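Local coordinates for protein putative glycoside hydrolase (Parabacteroides distasonis ATCC 8503, PDB 3GYC) that is a putative glycoside hydrolase of the cellulase-like family with a TIM-barrel fold, and so probably cleaves glycosidic bonds in carbohydrate substrates, at residues W236-Q239 with F245-L248; K266-V271 with W320-D325; R270-R273 with Y278-K281; L329-A334 with V343-F348. All blocks are in the same frame, centred on the assembly; numbering follows the deposited sequence.

Contact 1 of 4, residues W236-Q239 with F245-L248; sequences WMAQ and FYKL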
# COMPACT_ATOMS: atom_id res chain seq x y z
N TRP A 236 10.73 -2.80 -3.99
CA TRP A 236 10.92 -4.14 -4.54
C TRP A 236 12.30 -4.31 -5.15
O TRP A 236 12.77 -3.44 -5.85
CB TRP A 236 9.95 -4.40 -5.65
CG TRP A 236 8.49 -4.43 -5.28
CD1 TRP A 236 7.79 -5.49 -4.76
CD2 TRP A 236 7.57 -3.40 -5.50
NE1 TRP A 236 6.47 -5.16 -4.64
CE2 TRP A 236 6.31 -3.86 -5.06
CE3 TRP A 236 7.68 -2.10 -6.01
CZ2 TRP A 236 5.15 -3.08 -5.15
CZ3 TRP A 236 6.52 -1.30 -6.08
CH2 TRP A 236 5.29 -1.80 -5.66
N MSE A 237 12.91 -5.46 -4.87
CA MSE A 237 14.17 -5.89 -5.48
C MSE A 237 14.14 -5.79 -7.01
O MSE A 237 15.12 -5.37 -7.67
CB MSE A 237 14.40 -7.36 -5.12
CG MSE A 237 15.63 -8.03 -5.79
SE MSE A 237 15.48 -8.60 -7.69
CE MSE A 237 14.16 -10.00 -7.61
N ALA A 238 13.01 -6.22 -7.56
CA ALA A 238 12.82 -6.24 -9.00
C ALA A 238 12.97 -4.88 -9.68
O ALA A 238 13.30 -4.83 -10.88
CB ALA A 238 11.47 -6.88 -9.34
N GLN A 239 12.74 -3.79 -8.94
CA GLN A 239 12.81 -2.40 -9.48
C GLN A 239 14.14 -1.69 -9.23
O GLN A 239 14.39 -0.62 -9.79
CB GLN A 239 11.69 -1.53 -8.89
CG GLN A 239 10.28 -1.94 -9.32
CD GLN A 239 9.21 -0.96 -8.88
OE1 GLN A 239 9.36 -0.26 -7.88
NE2 GLN A 239 8.12 -0.95 -9.60
N PHE A 245 16.50 -6.24 -12.80
CA PHE A 245 15.92 -7.57 -12.79
C PHE A 245 14.87 -7.78 -13.91
O PHE A 245 14.92 -8.73 -14.69
CB PHE A 245 15.26 -7.84 -11.43
CG PHE A 245 14.76 -9.24 -11.29
CD1 PHE A 245 15.64 -10.27 -11.03
CD2 PHE A 245 13.42 -9.53 -11.44
CE1 PHE A 245 15.19 -11.57 -10.91
CE2 PHE A 245 12.96 -10.82 -11.34
CZ PHE A 245 13.84 -11.85 -11.05
N TYR A 246 13.92 -6.86 -13.98
CA TYR A 246 12.85 -6.98 -14.96
C TYR A 246 13.35 -6.78 -16.39
O TYR A 246 12.81 -7.41 -17.32
CB TYR A 246 11.66 -6.05 -14.63
CG TYR A 246 10.72 -6.56 -13.58
CD1 TYR A 246 10.46 -7.90 -13.43
CD2 TYR A 246 9.96 -5.69 -12.82
CE1 TYR A 246 9.55 -8.38 -12.52
CE2 TYR A 246 9.03 -6.16 -11.92
CZ TYR A 246 8.83 -7.52 -11.78
OH TYR A 246 7.94 -8.05 -10.91
N LYS A 247 14.37 -5.94 -16.59
CA LYS A 247 14.96 -5.75 -17.93
C LYS A 247 15.58 -7.07 -18.36
O LYS A 247 15.45 -7.47 -19.51
CB LYS A 247 15.98 -4.62 -17.98
CG LYS A 247 15.37 -3.20 -17.91
CD LYS A 247 16.47 -2.15 -17.80
CE LYS A 247 15.93 -0.74 -17.68
NZ LYS A 247 17.02 0.20 -17.21
N LEU A 248 16.23 -7.75 -17.44
CA LEU A 248 16.80 -9.07 -17.73
C LEU A 248 15.74 -10.14 -18.02
O LEU A 248 15.88 -10.92 -18.97
CB LEU A 248 17.70 -9.53 -16.58
CG LEU A 248 19.07 -8.84 -16.47
CD1 LEU A 248 19.70 -9.17 -15.13
CD2 LEU A 248 19.99 -9.20 -17.64
O HOH W 1 16.54 -4.87 -10.13
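Selenomethionine Met237 lays its methyl over the middle of the Phe245 ring: CE sits 3.6 Å from the ring centroid of Phe245 and only 6° off the normal, a CH-pi contact over the face. The selenium is set further out and oblique, with Met237 SE 3.7 Å from Phe245 CG, so the pair is also a Met-aromatic contact. The chain of Met237 leaves the backbone beside the helix, then folds back, bent at chi2 (-78°) and chi3 (-66°), which is what carries its methyl over the ring.

Beside it, Ala238 fills the angle between two aromatic side chains. Its CB stands over a face of Tyr246, offset toward the rim, 3.6 Å from CE2 of that ring, and it also meets Phe245 CD2 obliquely at 3.9 Å. The phenol oxygen of Tyr246 is held elsewhere, by the backbone N of Val310.

The packing gives way on the polar flank, where no direct hydrogen bond joins the segments. A water lies between them, 2.9 Å from Met237 O, and accepts from Phe245 N at 3.0 Å, at a kink where that N has no bond to the preceding helical turn. Further along, Lys247 is exposed, its NZ bonded to Gly242 O.

The loop after strand 231-232 thus packs on helix 240-249, the next helix in the chain, while helices 259-273, 276-297 and 321-337 all touch the Met237-Phe245 cluster.

Contact 2 of 4, residues K266-V271 with W320-D325; sequences KNAERV and WDWVKD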
# COMPACT_ATOMS: atom_id res chain seq x y z
N LYS A 266 9.69 -18.15 -17.76
CA LYS A 266 10.90 -18.63 -18.41
C LYS A 266 12.20 -18.20 -17.72
O LYS A 266 13.11 -19.02 -17.59
CB LYS A 266 10.93 -18.15 -19.86
CG LYS A 266 12.08 -18.71 -20.72
N ASN A 267 12.24 -16.95 -17.26
CA ASN A 267 13.45 -16.32 -16.76
C ASN A 267 13.60 -15.81 -15.35
O ASN A 267 14.71 -15.68 -14.89
CB ASN A 267 13.69 -15.09 -17.63
CG ASN A 267 13.72 -15.43 -19.07
OD1 ASN A 267 14.17 -16.52 -19.44
ND2 ASN A 267 13.20 -14.54 -19.90
N ALA A 268 12.52 -15.47 -14.66
CA ALA A 268 12.65 -14.81 -13.36
C ALA A 268 13.49 -15.60 -12.36
O ALA A 268 14.48 -15.08 -11.81
CB ALA A 268 11.27 -14.46 -12.79
N GLU A 269 13.10 -16.84 -12.09
CA GLU A 269 13.84 -17.64 -11.16
C GLU A 269 15.28 -17.80 -11.60
O GLU A 269 16.20 -17.61 -10.78
CB GLU A 269 13.21 -19.00 -10.97
CG GLU A 269 13.85 -19.75 -9.83
CD GLU A 269 13.28 -21.12 -9.61
OE1 GLU A 269 12.48 -21.60 -10.47
OE2 GLU A 269 13.63 -21.72 -8.58
N ARG A 270 15.48 -18.14 -12.88
CA ARG A 270 16.84 -18.30 -13.43
C ARG A 270 17.68 -17.07 -13.18
O ARG A 270 18.79 -17.18 -12.67
CB ARG A 270 16.83 -18.60 -14.95
CG ARG A 270 18.25 -18.62 -15.58
CD ARG A 270 18.25 -18.65 -17.13
NE ARG A 270 17.48 -17.53 -17.69
CZ ARG A 270 17.99 -16.33 -18.00
NH1 ARG A 270 19.29 -16.09 -17.83
NH2 ARG A 270 17.19 -15.39 -18.49
N VAL A 271 17.17 -15.90 -13.56
CA VAL A 271 17.89 -14.63 -13.38
C VAL A 271 18.25 -14.41 -11.91
O VAL A 271 19.34 -13.97 -11.60
CB VAL A 271 17.08 -13.45 -13.96
CG1 VAL A 271 17.64 -12.10 -13.48
CG2 VAL A 271 17.08 -13.53 -15.50
N TRP A 320 6.92 -20.09 -5.54
CA TRP A 320 6.91 -19.02 -4.56
C TRP A 320 8.10 -19.04 -3.65
O TRP A 320 8.34 -18.05 -2.97
CB TRP A 320 5.66 -19.11 -3.68
CG TRP A 320 4.40 -18.71 -4.38
CD1 TRP A 320 3.58 -19.53 -5.09
CD2 TRP A 320 3.82 -17.40 -4.45
NE1 TRP A 320 2.51 -18.82 -5.56
CE2 TRP A 320 2.65 -17.51 -5.21
CE3 TRP A 320 4.19 -16.16 -3.95
CZ2 TRP A 320 1.81 -16.41 -5.46
CZ3 TRP A 320 3.34 -15.05 -4.18
CH2 TRP A 320 2.20 -15.19 -4.96
N ASP A 321 8.85 -20.14 -3.61
CA ASP A 321 9.94 -20.22 -2.65
C ASP A 321 10.99 -19.12 -2.67
O ASP A 321 11.27 -18.51 -1.62
CB ASP A 321 10.58 -21.63 -2.58
CG ASP A 321 11.26 -22.09 -3.88
OD1 ASP A 321 11.32 -21.38 -4.92
OD2 ASP A 321 11.74 -23.23 -3.83
N TRP A 322 11.53 -18.82 -3.84
CA TRP A 322 12.55 -17.78 -3.95
C TRP A 322 12.01 -16.37 -3.72
O TRP A 322 12.74 -15.47 -3.25
CB TRP A 322 13.31 -17.89 -5.27
CG TRP A 322 12.47 -17.67 -6.47
CD1 TRP A 322 11.66 -18.59 -7.11
CD2 TRP A 322 12.38 -16.46 -7.23
NE1 TRP A 322 11.06 -18.00 -8.20
CE2 TRP A 322 11.48 -16.70 -8.30
CE3 TRP A 322 12.96 -15.19 -7.11
CZ2 TRP A 322 11.16 -15.73 -9.23
CZ3 TRP A 322 12.62 -14.22 -8.02
CH2 TRP A 322 11.73 -14.49 -9.06
N VAL A 323 10.71 -16.18 -4.01
CA VAL A 323 10.05 -14.92 -3.78
C VAL A 323 9.87 -14.72 -2.26
O VAL A 323 10.14 -13.62 -1.73
CB VAL A 323 8.67 -14.87 -4.51
CG1 VAL A 323 7.97 -13.62 -4.16
CG2 VAL A 323 8.91 -14.99 -6.05
N LYS A 324 9.50 -15.80 -1.55
CA LYS A 324 9.35 -15.75 -0.09
C LYS A 324 10.71 -15.47 0.57
O LYS A 324 10.80 -14.78 1.58
CB LYS A 324 8.71 -17.05 0.45
CG LYS A 324 7.23 -17.21 0.14
CD LYS A 324 6.64 -18.61 0.41
CE LYS A 324 6.82 -19.05 1.85
NZ LYS A 324 6.30 -20.44 2.13
N ASP A 325 11.78 -16.04 0.01
CA ASP A 325 13.12 -15.77 0.52
C ASP A 325 13.44 -14.28 0.50
O ASP A 325 13.99 -13.74 1.46
CB ASP A 325 14.16 -16.54 -0.31
CG ASP A 325 14.21 -18.05 0.01
OD1 ASP A 325 13.61 -18.47 1.02
OD2 ASP A 325 14.89 -18.81 -0.71
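Helices 266-271 and 321-325 run 11.0 Å apart at closest approach with their directions 50° apart, and Glu269 and Trp322 have the nearest CA atoms, at 7.3 Å. Trp322 bridges that wide gap. Its CG lies between the backbone N and the carbonyl carbon (chi1 63°), and from there the indole reaches the other helix with a face against Glu269. The aliphatic part of the glutamate does the touching: Glu269 CG is 3.9 Å from the centroid of the five-membered ring of Trp322, a CH-pi contact over the face, and Glu269 CB is 3.6 Å from Trp322 NE1. Because the glutamate chain is extended beyond CG, its carboxylate runs on past Trp322 CD1, nearly parallel to the indole plane (8°). At the six-membered end of the indole, Ala268 CB meets Trp322 CH2 at 3.8 Å. Val323 CG2, from the same helix as the indole, covers the other face.

Glu269 OE2 and Asp321 OD1 come within 4.3 Å of each other, like charges whose repulsion is probably relieved by Arg273, which forms salt bridges to both. Helix 259-273, part of the helical excursion between strands 231-232 and 301-303 of the TIM barrel, packs here on helix 321-337, which precedes the last barrel strand, 340-343.

Contact 3 of 4, residues R270-R273 with Y278-K281; sequences RVYR and YWQK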
# COMPACT_ATOMS: atom_id res chain seq x y z
N ARG A 270 15.48 -18.14 -12.88
CA ARG A 270 16.84 -18.30 -13.43
C ARG A 270 17.68 -17.07 -13.18
O ARG A 270 18.79 -17.18 -12.67
CB ARG A 270 16.83 -18.60 -14.95
CG ARG A 270 18.25 -18.62 -15.58
CD ARG A 270 18.25 -18.65 -17.13
NE ARG A 270 17.48 -17.53 -17.69
CZ ARG A 270 17.99 -16.33 -18.00
NH1 ARG A 270 19.29 -16.09 -17.83
NH2 ARG A 270 17.19 -15.39 -18.49
N VAL A 271 17.17 -15.90 -13.56
CA VAL A 271 17.89 -14.63 -13.38
C VAL A 271 18.25 -14.41 -11.91
O VAL A 271 19.34 -13.97 -11.60
CB VAL A 271 17.08 -13.45 -13.96
CG1 VAL A 271 17.64 -12.10 -13.48
CG2 VAL A 271 17.08 -13.53 -15.50
N TYR A 272 17.33 -14.73 -11.00
CA TYR A 272 17.60 -14.59 -9.57
C TYR A 272 18.63 -15.60 -9.05
O TYR A 272 19.59 -15.23 -8.39
CB TYR A 272 16.32 -14.71 -8.77
CG TYR A 272 16.57 -14.74 -7.29
CD1 TYR A 272 16.97 -13.60 -6.62
CD2 TYR A 272 16.45 -15.93 -6.58
CE1 TYR A 272 17.24 -13.63 -5.26
CE2 TYR A 272 16.70 -15.97 -5.23
CZ TYR A 272 17.10 -14.83 -4.56
OH TYR A 272 17.38 -14.88 -3.21
N ARG A 273 18.43 -16.88 -9.34
CA ARG A 273 19.31 -17.90 -8.81
C ARG A 273 20.71 -17.89 -9.40
O ARG A 273 21.61 -18.57 -8.88
CB ARG A 273 18.68 -19.29 -8.94
CG ARG A 273 17.49 -19.45 -8.04
CD ARG A 273 17.22 -20.91 -7.82
NE ARG A 273 15.93 -21.13 -7.19
CZ ARG A 273 15.68 -20.98 -5.89
NH1 ARG A 273 16.63 -20.61 -5.05
NH2 ARG A 273 14.47 -21.22 -5.43
N TYR A 278 23.69 -10.81 -5.18
CA TYR A 278 23.65 -9.52 -5.88
C TYR A 278 22.28 -8.85 -5.76
O TYR A 278 22.18 -7.65 -5.51
CB TYR A 278 23.99 -9.68 -7.35
CG TYR A 278 23.83 -8.42 -8.17
CD1 TYR A 278 24.80 -7.44 -8.16
CD2 TYR A 278 22.68 -8.21 -8.96
CE1 TYR A 278 24.66 -6.28 -8.91
CE2 TYR A 278 22.54 -7.04 -9.70
CZ TYR A 278 23.54 -6.09 -9.68
OH TYR A 278 23.42 -4.94 -10.42
N TRP A 279 21.24 -9.65 -5.95
CA TRP A 279 19.86 -9.13 -5.88
C TRP A 279 19.52 -8.75 -4.46
O TRP A 279 18.93 -7.70 -4.23
CB TRP A 279 18.86 -10.15 -6.42
CG TRP A 279 19.13 -10.47 -7.88
CD1 TRP A 279 19.49 -11.69 -8.41
CD2 TRP A 279 19.10 -9.56 -8.97
NE1 TRP A 279 19.64 -11.58 -9.76
CE2 TRP A 279 19.40 -10.29 -10.13
CE3 TRP A 279 18.82 -8.19 -9.08
CZ2 TRP A 279 19.46 -9.69 -11.39
CZ3 TRP A 279 18.87 -7.61 -10.33
CH2 TRP A 279 19.19 -8.36 -11.47
N GLN A 280 19.89 -9.62 -3.53
CA GLN A 280 19.66 -9.39 -2.12
C GLN A 280 20.34 -8.12 -1.66
O GLN A 280 19.75 -7.37 -0.88
CB GLN A 280 20.08 -10.60 -1.29
CG GLN A 280 19.19 -11.83 -1.50
CD GLN A 280 19.79 -13.08 -0.89
OE1 GLN A 280 20.53 -12.99 0.07
NE2 GLN A 280 19.46 -14.24 -1.43
N LYS A 281 21.54 -7.83 -2.18
CA LYS A 281 22.27 -6.61 -1.77
C LYS A 281 21.58 -5.35 -2.31
O LYS A 281 21.50 -4.36 -1.60
CB LYS A 281 23.77 -6.66 -2.12
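Two chi1 angles set up the meeting: Tyr272 has CG opposite its own backbone N (173°), while Trp279 has CG opposite its carbonyl carbon (-61°), and the two side chains run alongside each other, pointing opposite ways. Their rings come together at Tyr272 CD1 and Trp279 CD1, 3.6 Å apart, in an oblique pairing.

The indole then reaches the end of helix 259-273. Trp279 NE1 donates to Val271 O at 3.0 Å, with an N-H...O angle of 151°; it comes from above the carbonyl plane, and the oxygen in turn is tilted out of the indole plane. Next to this bond Val271 CG1 packs against Trp279 CZ2 at 3.7 Å, and Tyr272 O lies at the indole edge, 3.5 Å from Trp279 CD1. Tyr278 CD2 stands over one indole face.

At the far end of the tyrosine, Gln280 NE2 donates to Tyr272 OH at 2.8 Å. The hydroxyl oxygen lies close to the amide plane of Gln280, which probably restrains the turn of the amide.

The contact closes the short connection between helices 259-273 and 276-297. Phe245 of helix 240-249 meets Trp279 edge-to-face, while Trp322 and Leu326 of helix 321-337 pack against Tyr272.

Contact 4 of 4, residues L329-A334 with V343-F348; sequences LGTITA and VATSNF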
# COMPACT_ATOMS: atom_id res chain seq x y z
N LEU A 329 13.81 -11.73 3.77
CA LEU A 329 14.98 -10.89 3.92
C LEU A 329 14.59 -9.42 4.07
O LEU A 329 15.05 -8.72 4.99
CB LEU A 329 15.95 -11.07 2.75
CG LEU A 329 17.17 -10.16 2.76
CD1 LEU A 329 18.04 -10.46 3.97
CD2 LEU A 329 17.97 -10.32 1.47
N GLY A 330 13.73 -8.96 3.16
CA GLY A 330 13.24 -7.58 3.17
C GLY A 330 12.61 -7.24 4.50
O GLY A 330 12.96 -6.21 5.12
N THR A 331 11.71 -8.11 4.96
CA THR A 331 10.98 -7.89 6.21
C THR A 331 11.90 -7.73 7.42
O THR A 331 11.81 -6.74 8.13
CB THR A 331 10.00 -9.03 6.50
OG1 THR A 331 9.10 -9.18 5.40
CG2 THR A 331 9.20 -8.73 7.75
N ILE A 332 12.78 -8.73 7.61
CA ILE A 332 13.72 -8.75 8.72
C ILE A 332 14.69 -7.56 8.68
O ILE A 332 15.01 -6.98 9.72
CB ILE A 332 14.48 -10.12 8.77
CG1 ILE A 332 13.49 -11.24 9.19
CG2 ILE A 332 15.63 -10.07 9.74
CD1 ILE A 332 14.08 -12.67 9.01
N THR A 333 15.12 -7.17 7.48
CA THR A 333 16.03 -6.02 7.30
C THR A 333 15.36 -4.71 7.69
O THR A 333 15.93 -3.89 8.46
CB THR A 333 16.54 -5.91 5.81
OG1 THR A 333 17.15 -7.14 5.40
CG2 THR A 333 17.55 -4.77 5.65
N ALA A 334 14.13 -4.52 7.21
CA ALA A 334 13.36 -3.31 7.53
C ALA A 334 13.06 -3.23 9.03
O ALA A 334 13.28 -2.20 9.67
CB ALA A 334 12.08 -3.27 6.75
N VAL A 343 5.03 -2.82 8.90
CA VAL A 343 5.80 -3.61 7.97
C VAL A 343 4.98 -4.75 7.39
O VAL A 343 4.33 -5.41 8.13
CB VAL A 343 7.04 -4.20 8.67
CG1 VAL A 343 7.94 -4.91 7.64
CG2 VAL A 343 7.80 -3.13 9.42
N ALA A 344 4.96 -4.90 6.04
CA ALA A 344 4.31 -5.99 5.34
C ALA A 344 5.41 -6.99 4.98
O ALA A 344 6.57 -6.61 4.85
CB ALA A 344 3.63 -5.51 4.08
N THR A 345 5.03 -8.25 4.84
CA THR A 345 5.95 -9.30 4.42
C THR A 345 5.95 -9.34 2.90
O THR A 345 6.96 -9.70 2.30
CB THR A 345 5.55 -10.67 4.99
OG1 THR A 345 4.20 -10.95 4.60
CG2 THR A 345 5.69 -10.67 6.53
N SER A 346 4.82 -8.98 2.29
CA SER A 346 4.74 -8.83 0.81
C SER A 346 3.42 -8.24 0.36
O SER A 346 2.47 -8.22 1.15
CB SER A 346 4.93 -10.18 0.10
OG SER A 346 3.74 -10.95 0.10
N ASN A 347 3.33 -7.85 -0.92
CA ASN A 347 2.06 -7.43 -1.51
C ASN A 347 1.23 -8.61 -2.08
O ASN A 347 0.35 -8.39 -2.89
CB ASN A 347 2.19 -6.28 -2.55
CG ASN A 347 3.14 -6.58 -3.73
OD1 ASN A 347 4.25 -6.88 -3.52
ND2 ASN A 347 2.69 -6.40 -4.95
N PHE A 348 1.50 -9.85 -1.61
CA PHE A 348 0.76 -11.04 -2.01
C PHE A 348 0.16 -11.68 -0.76
O PHE A 348 -0.16 -12.87 -0.76
CB PHE A 348 1.68 -12.03 -2.75
CG PHE A 348 2.46 -11.38 -3.85
CD1 PHE A 348 1.82 -10.86 -4.95
CD2 PHE A 348 3.83 -11.24 -3.79
CE1 PHE A 348 2.53 -10.21 -5.94
CE2 PHE A 348 4.54 -10.58 -4.76
CZ PHE A 348 3.88 -10.08 -5.86
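Thr331 is the one helix residue that does most of the touching, and both branches of its side chain are used. On the hydroxyl branch, Thr331 OG1 lies against the backbone of the other segment, 3.3 Å from Thr345 CA and 3.9 Å from Thr345 CB, while its hydrogen bond is to Cys327 O in its own helix. The methyl branch lies against the hydrophobic side: Thr331 CG2 is 4.0 Å from Val343 CG1 and 4.2 Å from Thr345 CG2. No hydrogen bond crosses between the segments, so the fit is by van der Waals contact. A chi1 of -56° places OG1 beside the backbone N and sends CG2 toward the valine.

The next shell holds these groups. Val343 is backbone-bonded to Arg17 and Ile19 in the parallel sheet. Thr345 OG1 is held by Tyr51 OH, and Ala344 O accepts from Trp307 NE1, whose side chain also touches Thr331 and Ala334. On the helix, Thr333 OG1 donates to Leu329 O at 2.7 Å, and the same oxygen takes the backbone N of Thr333. Beyond the contact, Ser346 OG accepts from Phe348 N at 3.0 Å, forming an ST turn, and Asn347 is gripped by Trp236 and Val310.

Helix 321-337 followed directly by strand 340-343 is the alpha-to-beta step of the alternating beta/alpha fold of a TIM barrel; here the helix is packed on the end of the last strand and the loop that leaves it.

Contacts 1, 2 and 3 sit together on the outer side of the chain, their centres 9 to 12 Å apart, while contact 4 lies nearer the middle, 12 Å from the chain's centre. Contacts 1, 3 and 4 bury all or most of their touching residues; contact 2 is only partly buried. Contacts 2 and 3 share helix 259-273, and contacts 2 and 4 share helix 321-337. Phe245 touches Ala268, Val271, Trp279 and Trp322, tying contacts 1 to 3 into one apolar cluster rich in aromatic rings. Contact 1 relies on CH-pi and Met-aromatic packing, contact 2 adds the Glu269/Asp321 pair, its charge shared with contact 3 through Arg273, contact 3 adds hydrogen bonds, and contact 4 is close threonine packing.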